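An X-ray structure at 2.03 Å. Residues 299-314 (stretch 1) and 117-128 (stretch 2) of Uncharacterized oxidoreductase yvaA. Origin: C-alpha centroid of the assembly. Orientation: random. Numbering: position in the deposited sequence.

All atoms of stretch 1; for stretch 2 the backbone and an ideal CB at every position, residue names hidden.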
# COMPACT_ATOMS: atom_id res chain seq x y z
N ASN B 299 -19.61 -17.21 -3.91
CA ASN B 299 -20.73 -16.35 -3.54
C ASN B 299 -20.63 -15.89 -2.08
O ASN B 299 -20.25 -16.67 -1.24
CB ASN B 299 -22.09 -17.03 -3.83
CG ASN B 299 -22.42 -17.08 -5.33
OD1 ASN B 299 -21.53 -17.26 -6.15
ND2 ASN B 299 -23.69 -16.90 -5.69
N GLY B 300 -20.92 -14.63 -1.80
CA GLY B 300 -20.94 -14.16 -0.41
C GLY B 300 -22.14 -14.79 0.31
O GLY B 300 -23.19 -15.02 -0.31
N SER B 301 -21.99 -15.05 1.61
CA SER B 301 -23.00 -15.85 2.36
C SER B 301 -23.19 -15.37 3.80
O SER B 301 -22.76 -16.06 4.74
CB SER B 301 -22.54 -17.32 2.35
OG SER B 301 -23.51 -18.16 2.93
N TYR B 302 -23.79 -14.20 3.98
CA TYR B 302 -23.97 -13.66 5.33
C TYR B 302 -24.92 -14.55 6.17
O TYR B 302 -24.83 -14.56 7.40
CB TYR B 302 -24.54 -12.22 5.32
CG TYR B 302 -23.58 -11.09 4.88
CD1 TYR B 302 -22.20 -11.29 4.81
CD2 TYR B 302 -24.07 -9.83 4.58
CE1 TYR B 302 -21.33 -10.26 4.42
CE2 TYR B 302 -23.21 -8.75 4.18
CZ TYR B 302 -21.85 -8.99 4.10
OH TYR B 302 -21.01 -7.97 3.74
N LEU B 303 -25.82 -15.26 5.51
CA LEU B 303 -26.71 -16.24 6.17
C LEU B 303 -25.92 -17.21 7.02
O LEU B 303 -26.40 -17.64 8.10
CB LEU B 303 -27.53 -17.04 5.15
CG LEU B 303 -28.61 -16.26 4.38
CD1 LEU B 303 -29.33 -17.21 3.38
CD2 LEU B 303 -29.61 -15.60 5.37
N THR B 304 -24.72 -17.54 6.55
CA THR B 304 -23.90 -18.54 7.22
C THR B 304 -23.65 -18.15 8.69
O THR B 304 -23.75 -19.02 9.56
CB THR B 304 -22.57 -18.83 6.44
OG1 THR B 304 -22.90 -19.26 5.11
CG2 THR B 304 -21.70 -19.89 7.10
N TYR B 305 -23.38 -16.86 8.97
CA TYR B 305 -23.22 -16.43 10.36
C TYR B 305 -24.48 -16.85 11.18
O TYR B 305 -24.37 -17.38 12.28
CB TYR B 305 -23.01 -14.92 10.46
CG TYR B 305 -22.98 -14.40 11.88
CD1 TYR B 305 -21.78 -14.28 12.56
CD2 TYR B 305 -24.14 -14.02 12.52
CE1 TYR B 305 -21.74 -13.80 13.84
CE2 TYR B 305 -24.10 -13.54 13.82
CZ TYR B 305 -22.90 -13.44 14.47
OH TYR B 305 -22.83 -12.96 15.75
N TYR B 306 -25.67 -16.61 10.64
CA TYR B 306 -26.84 -16.91 11.46
C TYR B 306 -27.20 -18.42 11.55
O TYR B 306 -27.76 -18.84 12.54
CB TYR B 306 -28.03 -16.02 11.09
CG TYR B 306 -27.99 -14.67 11.79
CD1 TYR B 306 -28.07 -14.60 13.17
CD2 TYR B 306 -27.87 -13.47 11.07
CE1 TYR B 306 -28.01 -13.38 13.84
CE2 TYR B 306 -27.85 -12.22 11.72
CZ TYR B 306 -27.91 -12.19 13.10
OH TYR B 306 -27.90 -11.00 13.80
N ARG B 307 -26.93 -19.20 10.51
CA ARG B 307 -27.11 -20.65 10.60
C ARG B 307 -26.17 -21.22 11.66
O ARG B 307 -26.53 -22.14 12.41
CB ARG B 307 -26.85 -21.33 9.26
CG ARG B 307 -27.86 -20.97 8.20
CD ARG B 307 -27.49 -21.64 6.86
NE ARG B 307 -28.59 -21.49 5.91
CZ ARG B 307 -28.48 -21.00 4.67
NH1 ARG B 307 -27.31 -20.66 4.17
NH2 ARG B 307 -29.55 -20.94 3.90
N LYS B 308 -24.98 -20.64 11.76
CA LYS B 308 -24.02 -21.08 12.76
C LYS B 308 -24.42 -20.67 14.18
O LYS B 308 -24.29 -21.49 15.10
CB LYS B 308 -22.60 -20.65 12.42
CG LYS B 308 -21.77 -21.75 11.75
CD LYS B 308 -20.97 -21.25 10.53
CE LYS B 308 -19.61 -21.96 10.43
NZ LYS B 308 -19.67 -23.45 10.37
N ILE B 309 -24.90 -19.44 14.36
CA ILE B 309 -25.41 -19.01 15.65
C ILE B 309 -26.54 -19.97 16.13
O ILE B 309 -26.57 -20.37 17.29
CB ILE B 309 -25.94 -17.53 15.61
CG1 ILE B 309 -24.79 -16.52 15.47
CG2 ILE B 309 -26.83 -17.20 16.86
CD1 ILE B 309 -23.99 -16.22 16.75
N ALA B 310 -27.45 -20.32 15.24
CA ALA B 310 -28.50 -21.28 15.54
C ALA B 310 -27.92 -22.64 16.01
O ALA B 310 -28.42 -23.23 16.99
CB ALA B 310 -29.42 -21.46 14.35
N GLU B 311 -26.86 -23.09 15.36
CA GLU B 311 -26.16 -24.34 15.77
C GLU B 311 -25.43 -24.22 17.11
O GLU B 311 -25.38 -25.21 17.85
CB GLU B 311 -25.32 -24.94 14.64
CG GLU B 311 -26.23 -25.34 13.45
CD GLU B 311 -25.51 -25.81 12.19
OE1 GLU B 311 -24.30 -25.58 12.06
OE2 GLU B 311 -26.19 -26.40 11.29
N SER B 312 -24.91 -23.04 17.46
CA SER B 312 -24.36 -22.83 18.81
C SER B 312 -25.44 -22.89 19.89
O SER B 312 -25.22 -23.47 20.94
CB SER B 312 -23.63 -21.50 18.95
OG SER B 312 -22.54 -21.43 18.04
N ILE B 313 -26.58 -22.25 19.64
CA ILE B 313 -27.65 -22.15 20.63
C ILE B 313 -28.27 -23.54 20.94
O ILE B 313 -28.40 -23.91 22.11
CB ILE B 313 -28.75 -21.13 20.18
CG1 ILE B 313 -28.20 -19.69 20.29
CG2 ILE B 313 -30.00 -21.26 21.05
CD1 ILE B 313 -29.06 -18.62 19.55
N ARG B 314 -28.63 -24.26 19.87
CA ARG B 314 -29.38 -25.52 19.94
C ARG B 314 -28.49 -26.78 20.16
O ARG B 314 -28.89 -27.71 20.89
CB ARG B 314 -30.19 -25.69 18.63
CG ARG B 314 -31.41 -24.78 18.50
CD ARG B 314 -32.48 -25.21 19.47
NE ARG B 314 -33.74 -24.48 19.29
CZ ARG B 314 -34.15 -23.54 20.12
NH1 ARG B 314 -33.41 -23.20 21.16
NH2 ARG B 314 -35.29 -22.90 19.90
N UNK B 117 -24.01 -17.81 29.06
CA UNK B 117 -24.68 -17.38 27.83
C UNK B 117 -23.68 -17.19 26.66
O UNK B 117 -22.50 -16.94 26.89
CB UNK B 117 -25.44 -16.08 28.09
N UNK B 118 -24.18 -17.35 25.43
CA UNK B 118 -23.37 -17.12 24.23
C UNK B 118 -23.29 -15.64 23.86
O UNK B 118 -24.33 -14.97 23.72
CB UNK B 118 -23.94 -17.91 23.05
N UNK B 119 -22.08 -15.14 23.71
CA UNK B 119 -21.82 -13.76 23.30
C UNK B 119 -21.02 -13.75 22.00
O UNK B 119 -19.90 -14.32 21.93
CB UNK B 119 -21.07 -13.00 24.40
N UNK B 120 -21.60 -13.16 20.96
CA UNK B 120 -20.95 -13.10 19.65
C UNK B 120 -20.96 -11.63 19.13
O UNK B 120 -21.65 -10.74 19.71
CB UNK B 120 -21.66 -14.03 18.66
N UNK B 121 -20.17 -11.39 18.08
CA UNK B 121 -20.02 -10.04 17.49
C UNK B 121 -20.24 -10.24 16.01
O UNK B 121 -19.71 -11.17 15.44
CB UNK B 121 -18.66 -9.41 17.78
N UNK B 122 -21.05 -9.39 15.38
CA UNK B 122 -21.41 -9.59 13.97
C UNK B 122 -20.26 -9.12 13.02
O UNK B 122 -20.37 -8.05 12.40
CB UNK B 122 -22.70 -8.83 13.66
N UNK B 123 -19.18 -9.91 12.94
CA UNK B 123 -18.09 -9.69 11.97
C UNK B 123 -18.40 -10.46 10.71
O UNK B 123 -17.75 -11.47 10.39
CB UNK B 123 -16.73 -10.12 12.54
N UNK B 124 -19.42 -9.99 10.02
CA UNK B 124 -19.95 -10.75 8.91
C UNK B 124 -19.11 -10.67 7.65
O UNK B 124 -19.34 -11.45 6.75
CB UNK B 124 -21.37 -10.27 8.60
N UNK B 125 -18.15 -9.74 7.58
CA UNK B 125 -17.25 -9.67 6.41
C UNK B 125 -16.37 -10.91 6.28
O UNK B 125 -15.65 -11.03 5.29
CB UNK B 125 -16.36 -8.43 6.50
N UNK B 126 -16.40 -11.83 7.25
CA UNK B 126 -15.77 -13.13 7.03
C UNK B 126 -16.58 -13.92 5.99
O UNK B 126 -16.10 -14.94 5.52
CB UNK B 126 -15.66 -13.91 8.34
N UNK B 127 -17.80 -13.50 5.69
CA UNK B 127 -18.61 -14.18 4.63
C UNK B 127 -18.86 -13.30 3.38
O UNK B 127 -19.79 -13.55 2.60
CB UNK B 127 -19.96 -14.60 5.21
N UNK B 128 -18.01 -12.28 3.20
CA UNK B 128 -17.93 -11.51 1.94
C UNK B 128 -17.40 -12.41 0.82
O UNK B 128 -16.55 -13.29 1.07
CB UNK B 128 -17.03 -10.28 2.11

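Stretch 2 runs antiparallel to helix 303-314, the strand and helix axes lying at 175° and 10.9 Å apart at their closest, so side chains must bridge most of the gap.

Position 117 has nothing of stretch 1 within 5.5 Å of its ideal CB, so stretch 1 sets no preference; it is Val117. At 118 the CB points toward the helix but stands 5.4 Å from Ile313 CG1, leaving room for a medium or long apolar chain. Leu118 fills it: its CD1 lies 4.1 Å from Ile313 CG1 and 3.7 Å from Ser312 CB. Position 119 points away, as strand alternation predicts, and is Leu119.

At 120 the CB again points toward the helix, only 3.3 Å from Tyr305 OH and 3.7 Å from Ile309 CD1. A small residue is favoured, preferably one able to pair with the hydroxyl; alanine, serine or cysteine could be considered. Ser120 (chi1 t) accepts a hydrogen bond at OG from Tyr305 OH, 2.8 Å. Position 121 points away and is Val121.

At 122 the CB points sideways, 4.6 Å from Tyr305 OH, and the aromatic rings of Tyr302, Tyr305 and Tyr306 invite a large, flat or apolar chain. Tyr122 presents its edge to the face of Tyr305 (centroids 5.0 Å apart, planes at 83°); its CD1 is 3.5 Å from Tyr305 CE2. Against Tyr306 the planes are 28° apart but slid, with little overlap.

Position 123 points away: His123. At 124 the CB points toward stretch 1, 4.0 Å from Tyr302 CD1, suiting a modest polar or apolar chain. Asn124 places ND2 over one face of the Tyr302 ring, 3.1 Å from CE2.

At 125 the CB points away, yet lies 5.4 Å from Tyr302 OH, so a long chain could return. Arg125 does: Tyr302 OH sits over a face of its guanidinium, and Arg125 NH1 donates to Asn124 OD1 at 2.8 Å. Position 126, pointing sideways without contact, is Arg126.

At 127 the CB points toward stretch 1, 3.2 Å from Ser301 O and 5.1 Å from Thr304 CB, while the backbone O accepts from Ser301 N (2.8 Å, 161°). A broad apolar or aromatic group could lie along the helix start. Trp127 covers it, with Tyr305 CB over one face, NE1 3.4 Å from Thr304 CG2 and CZ3 3.9 Å from Tyr305 CD1.

At 128 the CB points away, 4.9 Å from Tyr302 CE1, but the nearby phenol invites an acceptor. Asp128 OD1 receives the hydrogen bond from Tyr302 OH, 2.6 Å.

Stretch 2 117-128: VLLSVYHNRRWD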
# COMPACT_ATOMS: atom_id res chain seq x y z
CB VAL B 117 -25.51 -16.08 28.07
CG1 VAL B 117 -26.71 -16.37 28.96
CG2 VAL B 117 -24.67 -14.98 28.68
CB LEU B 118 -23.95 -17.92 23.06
CG LEU B 118 -23.93 -19.42 23.35
CD1 LEU B 118 -24.67 -20.18 22.25
CD2 LEU B 118 -22.45 -19.95 23.51
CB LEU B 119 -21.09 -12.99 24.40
CG LEU B 119 -20.78 -11.52 24.09
CD1 LEU B 119 -22.05 -10.71 23.81
CD2 LEU B 119 -19.96 -10.89 25.18
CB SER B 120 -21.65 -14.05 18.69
OG SER B 120 -20.94 -14.20 17.46
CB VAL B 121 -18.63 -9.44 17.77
CG1 VAL B 121 -18.46 -8.04 17.07
CG2 VAL B 121 -18.43 -9.29 19.27
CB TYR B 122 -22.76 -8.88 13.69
CG TYR B 122 -23.41 -9.22 12.35
CD1 TYR B 122 -23.72 -10.52 12.04
CD2 TYR B 122 -23.70 -8.20 11.39
CE1 TYR B 122 -24.34 -10.84 10.82
CE2 TYR B 122 -24.32 -8.51 10.15
CZ TYR B 122 -24.63 -9.84 9.89
OH TYR B 122 -25.18 -10.25 8.69
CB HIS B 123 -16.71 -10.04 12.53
CG HIS B 123 -16.11 -8.93 13.35
ND1 HIS B 123 -15.69 -7.74 12.80
CD2 HIS B 123 -15.91 -8.81 14.69
CE1 HIS B 123 -15.21 -6.95 13.75
NE2 HIS B 123 -15.34 -7.58 14.91
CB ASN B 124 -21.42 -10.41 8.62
CG ASN B 124 -21.62 -9.00 8.10
OD1 ASN B 124 -20.90 -8.08 8.45
ND2 ASN B 124 -22.62 -8.83 7.25
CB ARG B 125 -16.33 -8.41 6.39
CG ARG B 125 -17.00 -7.04 6.25
CD ARG B 125 -18.45 -7.10 5.98
NE ARG B 125 -18.95 -5.83 5.49
CZ ARG B 125 -20.04 -5.22 5.95
NH1 ARG B 125 -20.76 -5.73 6.95
NH2 ARG B 125 -20.42 -4.07 5.41
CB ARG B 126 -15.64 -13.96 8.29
CG ARG B 126 -14.73 -13.38 9.37
CD ARG B 126 -14.67 -14.34 10.56
NE ARG B 126 -14.08 -13.69 11.72
CZ ARG B 126 -13.91 -14.26 12.91
NH1 ARG B 126 -14.28 -15.53 13.14
NH2 ARG B 126 -13.39 -13.55 13.90
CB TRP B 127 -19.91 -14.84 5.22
CG TRP B 127 -19.55 -15.91 6.26
CD1 TRP B 127 -19.35 -17.27 6.05
CD2 TRP B 127 -19.30 -15.69 7.66
NE1 TRP B 127 -18.98 -17.89 7.22
CE2 TRP B 127 -18.94 -16.94 8.23
CE3 TRP B 127 -19.30 -14.54 8.48
CZ2 TRP B 127 -18.62 -17.08 9.57
CZ3 TRP B 127 -18.98 -14.68 9.82
CH2 TRP B 127 -18.66 -15.95 10.36
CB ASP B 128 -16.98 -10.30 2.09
CG ASP B 128 -17.66 -9.08 2.66
OD1 ASP B 128 -18.81 -9.18 3.14
OD2 ASP B 128 -17.05 -7.97 2.62
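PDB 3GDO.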